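Local coordinates for protein putative oxidoreductase (Mycobacterium avium, PDB 3QHA) that is probably an oxidoreductase related to 3-hydroxyisobutyrate dehydrogenases, likely binding a nicotinamide cofactor through its Rossmann-fold domain, at residues B[52-56]-B[57-61]. Sequence-based numbering, arbitrary orientation.
Sequences TPLAE and AGATL
Leu-54 and Ala-55, in the last turn of helix 48-55, meet Ala-59 and Leu-61 in a local helix-to-strand turn that leads into edge strand 60-61. Leu-54 O takes a hydrogen bond from Ala-59 N at 3.0 Å and a weak one from Ala-57 N. Gly-58 N donates a hydrogen bond to Ala-55 O at 3.1 Å. The 6→1 bond from Ala-59 N to Leu-54 O and the 5→2 bond from Gly-58 N to Ala-55 O, with Gly-58 at positive phi (105°), define a Schellman motif; a type I beta turn spans Ala-55 to Gly-58. This closes the helix of the beta-alpha-beta unit 41-44, 48-55, 60-61 in the Rossmann-fold domain. A water donates to Ala-55 O at 2.6 Å and to Ala-59 O at 2.9 Å, bridging helix end and exit loop. In Leu-61, chi1 of -59° turns CG toward the helix end, 4.0 Å from Ala-55 CB, with CD1 closest to that CB at 3.5 Å. Ala-59 CB lies 4.1 Å from Leu-54 CB, and the buried Leu-54 side chain extends onto Val-43 and onto Ala-31 and Thr-32 of helix 27-33. Backbone hydrogen bonds between Thr-60 and both Val-41 and Val-43 hold the strand beside strand 41-44.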
loop_
_atom_site.group_PDB
_atom_site.type_symbol
_atom_site.label_atom_id
_atom_site.label_comp_id
_atom_site.label_asym_id
_atom_site.label_seq_id
_atom_site.Cartn_x
_atom_site.Cartn_y
_atom_site.Cartn_z
ATOM N N THR B 52 -33.446 -5.709 10.018
ATOM C CA THR B 52 -33.611 -6.656 11.126
ATOM C C THR B 52 -32.337 -6.889 11.958
ATOM O O THR B 52 -32.401 -6.869 13.188
ATOM C CB THR B 52 -34.200 -8.004 10.633
ATOM O OG1 THR B 52 -35.395 -7.756 9.882
ATOM C CG2 THR B 52 -34.520 -8.917 11.808
ATOM N N PRO B 53 -31.180 -7.102 11.298
ATOM C CA PRO B 53 -29.900 -7.179 12.016
ATOM C C PRO B 53 -29.620 -5.976 12.921
ATOM O O PRO B 53 -29.162 -6.148 14.051
ATOM C CB PRO B 53 -28.872 -7.235 10.886
ATOM C CG PRO B 53 -29.587 -7.878 9.768
ATOM C CD PRO B 53 -31.016 -7.432 9.869
ATOM N N LEU B 54 -29.880 -4.771 12.417
ATOM C CA LEU B 54 -29.734 -3.549 13.212
ATOM C C LEU B 54 -30.723 -3.514 14.374
ATOM O O LEU B 54 -30.399 -3.014 15.451
ATOM C CB LEU B 54 -29.900 -2.295 12.345
ATOM C CG LEU B 54 -28.625 -1.730 11.710
ATOM C CD1 LEU B 54 -27.644 -1.263 12.783
ATOM C CD2 LEU B 54 -27.978 -2.754 10.787
ATOM N N ALA B 55 -31.924 -4.043 14.150
ATOM C CA ALA B 55 -32.922 -4.158 15.211
ATOM C C ALA B 55 -32.392 -5.016 16.359
ATOM O O ALA B 55 -32.470 -4.618 17.523
ATOM C CB ALA B 55 -34.221 -4.743 14.667
ATOM N N GLU B 56 -31.831 -6.178 16.030
ATOM C CA GLU B 56 -31.328 -7.089 17.064
ATOM C C GLU B 56 -29.928 -6.730 17.581
ATOM O O GLU B 56 -29.384 -7.430 18.434
ATOM C CB GLU B 56 -31.418 -8.556 16.613
ATOM C CG GLU B 56 -30.571 -8.956 15.409
ATOM C CD GLU B 56 -31.004 -10.290 14.802
ATOM O OE1 GLU B 56 -32.162 -10.715 15.025
ATOM O OE2 GLU B 56 -30.182 -10.914 14.095
ATOM N N ALA B 57 -29.366 -5.631 17.076
ATOM C CA ALA B 57 -28.164 -5.024 17.647
ATOM C C ALA B 57 -28.512 -3.888 18.618
ATOM O O ALA B 57 -27.627 -3.356 19.290
ATOM C CB ALA B 57 -27.264 -4.508 16.537
ATOM N N GLY B 58 -29.792 -3.514 18.677
ATOM C CA GLY B 58 -30.277 -2.495 19.616
ATOM C C GLY B 58 -30.594 -1.139 19.004
ATOM O O GLY B 58 -30.797 -0.163 19.731
ATOM N N ALA B 59 -30.638 -1.066 17.675
ATOM C CA ALA B 59 -30.981 0.179 16.990
ATOM C C ALA B 59 -32.494 0.366 16.995
ATOM O O ALA B 59 -33.244 -0.610 17.012
ATOM C CB ALA B 59 -30.456 0.157 15.562
ATOM N N THR B 60 -32.942 1.618 16.996
ATOM C CA THR B 60 -34.360 1.918 16.807
ATOM C C THR B 60 -34.640 1.933 15.310
ATOM O O THR B 60 -33.822 2.415 14.526
ATOM C CB THR B 60 -34.757 3.275 17.422
ATOM O OG1 THR B 60 -34.361 3.316 18.798
ATOM C CG2 THR B 60 -36.263 3.491 17.322
ATOM N N LEU B 61 -35.790 1.394 14.917
ATOM C CA LEU B 61 -36.139 1.277 13.506
ATOM C C LEU B 61 -37.144 2.346 13.111
ATOM O O LEU B 61 -38.262 2.379 13.627
ATOM C CB LEU B 61 -36.710 -0.110 13.206
ATOM C CG LEU B 61 -35.801 -1.306 13.509
ATOM C CD1 LEU B 61 -36.405 -2.580 12.943
ATOM C CD2 LEU B 61 -34.397 -1.094 12.963
HETATM O O HOH W 1 -33.575 -2.707 18.959
#